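Local coordinates for protein pullulanase (Bacillus acidopullulyticus, PDB 2WAN) that hydrolyses alpha-1,6-glucosidic linkages in pullulan and in branched starch polysaccharides, as an enzyme of the alpha-amylase family, at residues A[513-518]-A[600-605]; A[606-611]-A[640-645]; A[685-690]-A[708-713]. All coordinates share one frame; numbering follows the deposited sequence.

Contact 1 of 3, residues A[513-518]-A[600-605]; sequences NYNVPE and QKFVLD
Tyr514 and Phe602 make the dense part of this contact, where a corner of the loop following strand 511-513 meets helix 597-614. The two side chains cross at about a right angle. Phe602 presents the outer end of its ring: CE2 lies 3.5 Å from CD2 of Tyr514, and CZ of Phe602 is 3.8 Å from CB of Tyr514. Seen from Phe602, the tyrosine CD2 and CG come in at the ring's edge, close to its plane. The ring planes stand 71° apart and the centroids of Tyr514 and Phe602 are 5.6 Å apart, an oblique aromatic pair. Phe602 swings its ring off the helix and over to the loop corner, a type I turn from Asn513 to Val516, because chi1, at 174°, sets CG opposite the amide nitrogen. The tyrosine hydroxyl points away from the phenylalanine and hydrogen-bonds with Val553 O, just beyond barrel strand 547-552. An alanine replacing the tyrosine would remove ring and hydroxyl together, and would probably leave a gap beside the end of the Phe602 ring and the Val553 carbonyl without that mate.

Beside Asn515 the fit is looser and wetter. Its ND2 stays 3.9 Å from CZ of Phe602, and a water lies over one face of the phenylalanine ring, toward its rim. This water donates to Phe602 O at 2.8 Å and weakly accepts from Asn515 ND2. The amide has firmer partners outside, Ser606 at OD1 and Pro394 O at ND2. On the partly exposed flank of the helix, Lys601 NZ forms a salt bridge with Asp605 OD2 at 3.0 Å. An apolar aromatic meeting thus joins loop and helix, while the Asn515 amide at its margin is held by Ser606, Pro394 and, weakly, the water.

Contact 2 of 3, residues A[606-611]-A[640-645]; sequences SVNYWV and HAINPG
Ile642, in the last turn of helix 629-642, reaches across to Asn608 and Val611 on helix 597-614. Its CB heads toward that helix and divides the side chain into two branches. The short branch, CG2, lies 4.3 Å from Val611 CG1, a loose apolar touch on the more buried side. The longer branch runs through CG1, which is anti to the carbonyl carbon (chi1 -68°) and has nothing of the opposite helix in close contact. It then extends to CD1, and this terminal methyl does the nearest touching: it rests 3.1 Å from Asn608 OD1, close for a carbon and an oxygen, and it offers that oxygen no hydrogen bond.

The amide of Asn608 is oriented by its other end. ND2 donates to Leu604 O, one turn back on its own helix, and to Glu638 OE1 on helix 629-642. This pair of bonds leaves OD1 turned to the isoleucine methyl and adds a polar link between the helices beside the apolar one. Deeper in, Val611 packs on Leu639 and on Phe619 of barrel strand 618-621, the strand that connects the two helices.

After Ile642 the chain leaves the helix through an Asx turn. Asn643 OD1 accepts from Gly645 N at 2.9 Å, with an N-H...O angle of 155° and the donor lying above the carbonyl plane. Asn643 ND2 donates to Thr426 OG1, and the chain goes on to strand 647-650. The segments lie on consecutive outer helices of an eight-stranded alpha/beta barrel, the second running on into the loop after it. With no hydrogen bond between 606-611 and 640-645, the direct contact is one of methyl against methyl and methyl against amide oxygen, while Asn608 ND2 makes its hydrogen bonds to Leu604 and Glu638.

Contact 3 of 3, residues A[685-690]-A[708-713]; sequences NGLDGN and DVIKNG
Gly686 lets helix 681-688 come close to Val709 of helix 707-714, their CA atoms being 5.9 Å apart. One residue earlier, at the start of the segment, the carbonyl O of Asn685 serves the helix itself, accepting from Gly689 N.

At Gly686 the backbone itself is the packing surface. Val709 CG1, which a chi1 of 165° places across the CA-CB bond from the amide nitrogen, points at the glycine and touches Gly686 CA at 3.7 Å. A CB on this glycine would fall only 2.4 Å from Val709 CG1, a clash, so the close approach depends on a residue without a side chain. The carbonyl carbon of Gly686 is also met, by Ile710 CD1 at 3.9 Å.

Leu687 follows, and its side chain crosses that of Ile710 at about a right angle. The leucine methyl CD2 lies 3.8 Å from CD1 of Ile710, so this one isoleucine methyl packs against both glycine backbone and leucine tip. Beyond the contact, Leu687 continues onto Val766 and Val767 of helix 753-769, and Ile710 onto Phe699. Asp688 turns off toward helix 740-747, where it touches Leu740 and Lys743, while its OD1 hydrogen-bonds a glycerol probably left from crystallisation. Gly689 then breaks the helical path with a positive phi of 102°, where a side chain would jam against the preceding carbonyl.

Within the partner helix, Asp708 O accepts from both Asn712 N and, at 2.9 Å, Asn712 ND2, the donors arriving from opposite faces of its plane. Lys711 makes a cation-pi contact with Phe844. Between the two helices themselves there is no hydrogen bond: a glycine backbone and the methyls of branched aliphatic side chains make a close apolar joint.

Contacts 1 and 2 share helix 597-614 and are directly joined: Asn515 OD1 meets Ser606 OG at 2.6 Å, and Tyr514 O meets Trp610 NE1 at 2.9 Å, both probable hydrogen bonds. Contact 3 stands apart, its centre about 36 Å from that of contact 1 and 33 Å from that of contact 2, on helices between the sixth and seventh barrel strands. Contact 1 is buried and aromatic, with a water at its polar margin. Contact 2, between neighbouring outer helices, is only partly buried and mixes methyls with an amide. Contact 3 is buried again, apolar and without a hydrogen bond across it, and owes its closeness to a glycine where contact 1 uses large rings.

Contact 1 of 3, residues A[513-518]-A[600-605]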
loop_
_atom_site.group_PDB
_atom_site.type_symbol
_atom_site.label_atom_id
_atom_site.label_comp_id
_atom_site.label_asym_id
_atom_site.label_seq_id
_atom_site.Cartn_x
_atom_site.Cartn_y
_atom_site.Cartn_z
ATOM N N ASN A 513 -2.002 -15.681 -7.924
ATOM C CA ASN A 513 -0.685 -16.365 -7.810
ATOM C C ASN A 513 0.430 -15.315 -7.843
ATOM O O ASN A 513 0.878 -14.880 -8.907
ATOM C CB ASN A 513 -0.485 -17.443 -8.900
ATOM C CG ASN A 513 -1.680 -18.393 -9.003
ATOM O OD1 ASN A 513 -1.786 -19.405 -8.276
ATOM N ND2 ASN A 513 -2.593 -18.058 -9.881
ATOM N N TYR A 514 0.853 -14.893 -6.658
ATOM C CA TYR A 514 1.725 -13.718 -6.538
ATOM C C TYR A 514 3.090 -13.841 -7.202
ATOM O O TYR A 514 3.709 -12.823 -7.530
ATOM C CB TYR A 514 1.913 -13.329 -5.074
ATOM C CG TYR A 514 0.699 -12.677 -4.436
ATOM C CD1 TYR A 514 0.417 -11.320 -4.648
ATOM C CD2 TYR A 514 -0.146 -13.411 -3.608
ATOM C CE1 TYR A 514 -0.681 -10.714 -4.057
ATOM C CE2 TYR A 514 -1.261 -12.811 -3.015
ATOM C CZ TYR A 514 -1.510 -11.454 -3.251
ATOM O OH TYR A 514 -2.596 -10.835 -2.676
ATOM N N ASN A 515 3.571 -15.071 -7.387
ATOM C CA ASN A 515 4.940 -15.284 -7.869
ATOM C C ASN A 515 5.016 -15.821 -9.292
ATOM O O ASN A 515 6.040 -16.379 -9.711
ATOM C CB ASN A 515 5.668 -16.188 -6.877
ATOM C CG ASN A 515 5.692 -15.567 -5.516
ATOM O OD1 ASN A 515 6.228 -14.464 -5.358
ATOM N ND2 ASN A 515 5.058 -16.213 -4.543
ATOM N N VAL A 516 3.925 -15.617 -10.027
ATOM C CA VAL A 516 3.768 -16.090 -11.412
ATOM C C VAL A 516 3.373 -14.894 -12.294
ATOM O O VAL A 516 2.507 -14.122 -11.905
ATOM C CB VAL A 516 2.644 -17.172 -11.527
ATOM C CG1 VAL A 516 2.438 -17.634 -12.976
ATOM C CG2 VAL A 516 2.921 -18.386 -10.578
ATOM N N PRO A 517 4.004 -14.742 -13.486
ATOM C CA PRO A 517 3.587 -13.700 -14.426
ATOM C C PRO A 517 2.202 -13.969 -14.994
ATOM O O PRO A 517 1.854 -15.126 -15.270
ATOM C CB PRO A 517 4.625 -13.813 -15.557
ATOM C CG PRO A 517 5.816 -14.451 -14.911
ATOM C CD PRO A 517 5.190 -15.468 -13.992
ATOM N N GLU A 518 1.418 -12.906 -15.169
ATOM C CA GLU A 518 0.106 -13.035 -15.806
ATOM C C GLU A 518 0.180 -13.713 -17.185
ATOM O O GLU A 518 0.916 -13.265 -18.071
ATOM C CB GLU A 518 -0.576 -11.670 -15.912
ATOM C CG GLU A 518 -1.905 -11.725 -16.697
ATOM C CD GLU A 518 -2.939 -12.652 -16.078
ATOM O OE1 GLU A 518 -2.964 -12.789 -14.838
ATOM O OE2 GLU A 518 -3.776 -13.246 -16.839
ATOM N N GLN A 600 3.513 -11.776 6.675
ATOM C CA GLN A 600 4.552 -10.793 6.354
ATOM C C GLN A 600 5.726 -11.442 5.602
ATOM O O GLN A 600 6.219 -10.892 4.612
ATOM C CB GLN A 600 5.058 -10.097 7.629
ATOM C CG GLN A 600 6.033 -8.921 7.367
ATOM C CD GLN A 600 6.689 -8.451 8.657
ATOM O OE1 GLN A 600 7.466 -9.184 9.265
ATOM N NE2 GLN A 600 6.355 -7.237 9.091
ATOM N N LYS A 601 6.180 -12.599 6.081
ATOM C CA LYS A 601 7.261 -13.329 5.410
ATOM C C LYS A 601 6.907 -13.671 3.967
ATOM O O LYS A 601 7.773 -13.579 3.093
ATOM C CB LYS A 601 7.631 -14.600 6.187
ATOM C CG LYS A 601 8.684 -15.471 5.467
ATOM C CD LYS A 601 9.032 -16.699 6.298
ATOM C CE LYS A 601 9.900 -17.706 5.525
ATOM N NZ LYS A 601 11.033 -17.057 4.780
ATOM N N PHE A 602 5.644 -14.035 3.713
ATOM C CA PHE A 602 5.214 -14.339 2.358
ATOM C C PHE A 602 5.453 -13.140 1.428
ATOM O O PHE A 602 5.923 -13.293 0.295
ATOM C CB PHE A 602 3.724 -14.744 2.297
ATOM C CG PHE A 602 3.229 -14.914 0.884
ATOM C CD1 PHE A 602 3.428 -16.121 0.222
ATOM C CD2 PHE A 602 2.642 -13.843 0.177
ATOM C CE1 PHE A 602 3.022 -16.291 -1.106
ATOM C CE2 PHE A 602 2.240 -14.015 -1.148
ATOM C CZ PHE A 602 2.435 -15.241 -1.781
ATOM N N VAL A 603 5.097 -11.953 1.905
ATOM C CA VAL A 603 5.287 -10.740 1.110
ATOM C C VAL A 603 6.776 -10.451 0.923
ATOM O O VAL A 603 7.223 -10.163 -0.197
ATOM C CB VAL A 603 4.548 -9.527 1.743
ATOM C CG1 VAL A 603 4.844 -8.225 0.956
ATOM C CG2 VAL A 603 3.052 -9.800 1.764
ATOM N N LEU A 604 7.544 -10.506 2.007
ATOM C CA LEU A 604 8.977 -10.261 1.897
ATOM C C LEU A 604 9.652 -11.238 0.937
ATOM O O LEU A 604 10.474 -10.833 0.110
ATOM C CB LEU A 604 9.649 -10.336 3.276
ATOM C CG LEU A 604 9.266 -9.208 4.243
ATOM C CD1 LEU A 604 9.578 -9.617 5.700
ATOM C CD2 LEU A 604 9.997 -7.929 3.868
ATOM N N ASP A 605 9.328 -12.525 1.063
ATOM C CA ASP A 605 9.905 -13.526 0.156
ATOM C C ASP A 605 9.523 -13.208 -1.300
ATOM O O ASP A 605 10.355 -13.319 -2.205
ATOM C CB ASP A 605 9.428 -14.934 0.491
ATOM C CG ASP A 605 10.037 -15.481 1.775
ATOM O OD1 ASP A 605 11.024 -14.932 2.278
ATOM O OD2 ASP A 605 9.508 -16.482 2.273
HETATM O O HOH W 1 6.125 -15.499 -1.428
#

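Contact 2 of 3, residues A[606-611]-A[640-645]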
loop_
_atom_site.group_PDB
_atom_site.type_symbol
_atom_site.label_atom_id
_atom_site.label_comp_id
_atom_site.label_asym_id
_atom_site.label_seq_id
_atom_site.Cartn_x
_atom_site.Cartn_y
_atom_site.Cartn_z
ATOM N N SER A 606 8.271 -12.794 -1.504
ATOM C CA SER A 606 7.790 -12.502 -2.865
ATOM C C SER A 606 8.543 -11.335 -3.519
ATOM O O SER A 606 9.009 -11.455 -4.649
ATOM C CB SER A 606 6.289 -12.225 -2.874
ATOM O OG SER A 606 5.830 -12.122 -4.216
ATOM N N VAL A 607 8.667 -10.208 -2.822
ATOM C CA VAL A 607 9.331 -9.046 -3.444
ATOM C C VAL A 607 10.821 -9.362 -3.674
ATOM O O VAL A 607 11.394 -8.955 -4.677
ATOM C CB VAL A 607 9.120 -7.701 -2.686
ATOM C CG1 VAL A 607 7.659 -7.251 -2.779
ATOM C CG2 VAL A 607 9.582 -7.787 -1.226
ATOM N N ASN A 608 11.432 -10.119 -2.768
ATOM C CA ASN A 608 12.815 -10.554 -2.997
ATOM C C ASN A 608 12.933 -11.402 -4.253
ATOM O O ASN A 608 13.885 -11.243 -5.012
ATOM C CB ASN A 608 13.366 -11.326 -1.802
ATOM C CG ASN A 608 13.951 -10.406 -0.745
ATOM O OD1 ASN A 608 15.108 -9.993 -0.837
ATOM N ND2 ASN A 608 13.153 -10.080 0.261
ATOM N N TYR A 609 11.964 -12.299 -4.445
ATOM C CA TYR A 609 11.960 -13.209 -5.595
ATOM C C TYR A 609 11.836 -12.400 -6.894
ATOM O O TYR A 609 12.578 -12.659 -7.859
ATOM C CB TYR A 609 10.811 -14.231 -5.496
ATOM C CG TYR A 609 10.615 -15.018 -6.774
ATOM C CD1 TYR A 609 11.557 -15.985 -7.180
ATOM C CD2 TYR A 609 9.506 -14.796 -7.593
ATOM C CE1 TYR A 609 11.373 -16.721 -8.360
ATOM C CE2 TYR A 609 9.320 -15.516 -8.788
ATOM C CZ TYR A 609 10.261 -16.477 -9.162
ATOM O OH TYR A 609 10.093 -17.178 -10.340
ATOM N N TRP A 610 10.899 -11.449 -6.937
ATOM C CA TRP A 610 10.741 -10.644 -8.152
ATOM C C TRP A 610 12.004 -9.839 -8.501
ATOM O O TRP A 610 12.410 -9.753 -9.670
ATOM C CB TRP A 610 9.496 -9.747 -8.064
ATOM C CG TRP A 610 8.251 -10.549 -8.328
ATOM C CD1 TRP A 610 7.419 -11.095 -7.393
ATOM C CD2 TRP A 610 7.743 -10.954 -9.607
ATOM N NE1 TRP A 610 6.399 -11.791 -8.005
ATOM C CE2 TRP A 610 6.578 -11.727 -9.368
ATOM C CE3 TRP A 610 8.159 -10.735 -10.937
ATOM C CZ2 TRP A 610 5.806 -12.277 -10.408
ATOM C CZ3 TRP A 610 7.385 -11.278 -11.988
ATOM C CH2 TRP A 610 6.218 -12.046 -11.707
ATOM N N VAL A 611 12.649 -9.258 -7.497
ATOM C CA VAL A 611 13.911 -8.558 -7.763
ATOM C C VAL A 611 15.008 -9.538 -8.205
ATOM O O VAL A 611 15.713 -9.301 -9.184
ATOM C CB VAL A 611 14.370 -7.761 -6.524
ATOM C CG1 VAL A 611 15.827 -7.276 -6.710
ATOM C CG2 VAL A 611 13.393 -6.570 -6.289
ATOM N N HIS A 640 16.799 -2.725 0.013
ATOM C CA HIS A 640 17.925 -1.774 -0.095
ATOM C C HIS A 640 19.262 -2.435 0.264
ATOM O O HIS A 640 20.320 -1.996 -0.174
ATOM C CB HIS A 640 17.695 -0.500 0.736
ATOM C CG HIS A 640 16.608 0.387 0.193
ATOM N ND1 HIS A 640 16.487 0.695 -1.145
ATOM C CD2 HIS A 640 15.596 1.035 0.820
ATOM C CE1 HIS A 640 15.442 1.494 -1.320
ATOM N NE2 HIS A 640 14.889 1.720 -0.142
ATOM N N ALA A 641 19.200 -3.502 1.051
ATOM C CA ALA A 641 20.396 -4.314 1.310
ATOM C C ALA A 641 20.899 -5.023 0.049
ATOM O O ALA A 641 22.105 -5.238 -0.107
ATOM C CB ALA A 641 20.136 -5.323 2.443
ATOM N N ILE A 642 19.978 -5.385 -0.842
ATOM C CA ILE A 642 20.337 -5.972 -2.135
ATOM C C ILE A 642 20.883 -4.863 -3.042
ATOM O O ILE A 642 21.955 -4.998 -3.631
ATOM C CB ILE A 642 19.113 -6.665 -2.772
ATOM C CG1 ILE A 642 18.739 -7.906 -1.954
ATOM C CG2 ILE A 642 19.362 -7.031 -4.267
ATOM C CD1 ILE A 642 17.345 -8.357 -2.178
ATOM N N ASN A 643 20.143 -3.762 -3.123
ATOM C CA ASN A 643 20.490 -2.648 -3.993
ATOM C C ASN A 643 19.881 -1.366 -3.426
ATOM O O ASN A 643 18.663 -1.225 -3.428
ATOM C CB ASN A 643 19.964 -2.925 -5.408
ATOM C CG ASN A 643 20.219 -1.778 -6.377
ATOM O OD1 ASN A 643 20.746 -0.733 -6.005
ATOM N ND2 ASN A 643 19.829 -1.976 -7.634
ATOM N N PRO A 644 20.725 -0.429 -2.930
ATOM C CA PRO A 644 20.181 0.778 -2.290
ATOM C C PRO A 644 19.405 1.678 -3.244
ATOM O O PRO A 644 18.691 2.559 -2.785
ATOM C CB PRO A 644 21.430 1.512 -1.762
ATOM C CG PRO A 644 22.567 0.929 -2.493
ATOM C CD PRO A 644 22.197 -0.488 -2.833
ATOM N N GLY A 645 19.557 1.459 -4.555
ATOM C CA GLY A 645 18.845 2.257 -5.555
ATOM C C GLY A 645 17.422 1.799 -5.859
ATOM O O GLY A 645 16.709 2.483 -6.600
#

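Contact 3 of 3, residues A[685-690]-A[708-713]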
loop_
_atom_site.group_PDB
_atom_site.type_symbol
_atom_site.label_atom_id
_atom_site.label_comp_id
_atom_site.label_asym_id
_atom_site.label_seq_id
_atom_site.Cartn_x
_atom_site.Cartn_y
_atom_site.Cartn_z
ATOM N N ASN A 685 -4.736 17.260 -6.051
ATOM C CA ASN A 685 -5.957 18.059 -5.846
ATOM C C ASN A 685 -5.696 19.537 -6.095
ATOM O O ASN A 685 -6.552 20.243 -6.645
ATOM C CB ASN A 685 -6.531 17.858 -4.445
ATOM C CG ASN A 685 -7.227 16.506 -4.271
ATOM O OD1 ASN A 685 -7.779 15.926 -5.209
ATOM N ND2 ASN A 685 -7.235 16.029 -3.045
ATOM N N GLY A 686 -4.512 20.002 -5.708
ATOM C CA GLY A 686 -4.128 21.389 -5.952
ATOM C C GLY A 686 -4.035 21.740 -7.426
ATOM O O GLY A 686 -4.350 22.870 -7.812
ATOM N N LEU A 687 -3.609 20.778 -8.256
ATOM C CA LEU A 687 -3.454 21.020 -9.680
ATOM C C LEU A 687 -4.743 21.060 -10.483
ATOM O O LEU A 687 -4.870 21.900 -11.381
ATOM C CB LEU A 687 -2.456 20.024 -10.314
ATOM C CG LEU A 687 -0.994 20.339 -9.955
ATOM C CD1 LEU A 687 -0.110 19.105 -10.231
ATOM C CD2 LEU A 687 -0.497 21.560 -10.752
ATOM N N ASP A 688 -5.678 20.152 -10.204
ATOM C CA ASP A 688 -6.872 20.078 -11.057
ATOM C C ASP A 688 -8.215 19.970 -10.335
ATOM O O ASP A 688 -9.243 19.757 -10.979
ATOM C CB ASP A 688 -6.713 18.993 -12.141
ATOM C CG ASP A 688 -6.801 17.594 -11.591
ATOM O OD1 ASP A 688 -6.821 17.429 -10.359
ATOM O OD2 ASP A 688 -6.871 16.647 -12.412
ATOM N N GLY A 689 -8.202 20.158 -9.019
ATOM C CA GLY A 689 -9.436 20.171 -8.217
ATOM C C GLY A 689 -9.659 18.881 -7.456
ATOM O O GLY A 689 -9.080 17.852 -7.797
ATOM N N ASN A 690 -10.487 18.927 -6.405
ATOM C CA ASN A 690 -10.762 17.723 -5.615
ATOM C C ASN A 690 -11.312 16.591 -6.473
ATOM O O ASN A 690 -12.126 16.823 -7.373
ATOM C CB ASN A 690 -11.713 18.011 -4.436
ATOM C CG ASN A 690 -11.779 16.843 -3.441
ATOM O OD1 ASN A 690 -11.086 16.839 -2.418
ATOM N ND2 ASN A 690 -12.591 15.840 -3.753
ATOM N N ASP A 708 -0.686 28.313 -2.267
ATOM C CA ASP A 708 0.058 27.726 -1.142
ATOM C C ASP A 708 0.215 26.214 -1.269
ATOM O O ASP A 708 1.267 25.673 -0.913
ATOM C CB ASP A 708 -0.584 28.069 0.208
ATOM C CG ASP A 708 -0.445 29.541 0.560
ATOM O OD1 ASP A 708 0.521 30.194 0.105
ATOM O OD2 ASP A 708 -1.314 30.040 1.300
ATOM N N VAL A 709 -0.833 25.541 -1.744
ATOM C CA VAL A 709 -0.766 24.095 -1.985
ATOM C C VAL A 709 0.340 23.804 -3.016
ATOM O O VAL A 709 1.182 22.906 -2.838
ATOM C CB VAL A 709 -2.131 23.544 -2.458
ATOM C CG1 VAL A 709 -1.989 22.170 -3.060
ATOM C CG2 VAL A 709 -3.108 23.486 -1.279
ATOM N N ILE A 710 0.361 24.591 -4.081
ATOM C CA ILE A 710 1.374 24.391 -5.136
ATOM C C ILE A 710 2.783 24.675 -4.626
ATOM O O ILE A 710 3.727 23.936 -4.937
ATOM C CB ILE A 710 1.050 25.238 -6.404
ATOM C CG1 ILE A 710 -0.296 24.810 -7.029
ATOM C CG2 ILE A 710 2.182 25.150 -7.436
ATOM C CD1 ILE A 710 -0.441 23.296 -7.360
ATOM N N LYS A 711 2.946 25.754 -3.860
ATOM C CA LYS A 711 4.255 26.034 -3.265
ATOM C C LYS A 711 4.738 24.859 -2.407
ATOM O O LYS A 711 5.909 24.484 -2.456
ATOM C CB LYS A 711 4.194 27.322 -2.435
ATOM C CG LYS A 711 4.112 28.580 -3.318
ATOM C CD LYS A 711 3.832 29.832 -2.494
ATOM C CE LYS A 711 5.064 30.384 -1.828
ATOM N NZ LYS A 711 4.816 31.813 -1.452
ATOM N N ASN A 712 3.839 24.285 -1.615
ATOM C CA ASN A 712 4.211 23.152 -0.777
ATOM C C ASN A 712 4.625 21.925 -1.588
ATOM O O ASN A 712 5.530 21.192 -1.180
ATOM C CB ASN A 712 3.096 22.812 0.206
ATOM C CG ASN A 712 3.198 23.608 1.475
ATOM O OD1 ASN A 712 4.051 23.338 2.320
ATOM N ND2 ASN A 712 2.338 24.615 1.613
ATOM N N GLY A 713 3.970 21.720 -2.732
ATOM C CA GLY A 713 4.381 20.664 -3.671
ATOM C C GLY A 713 5.704 20.947 -4.378
ATOM O O GLY A 713 6.501 20.030 -4.597
#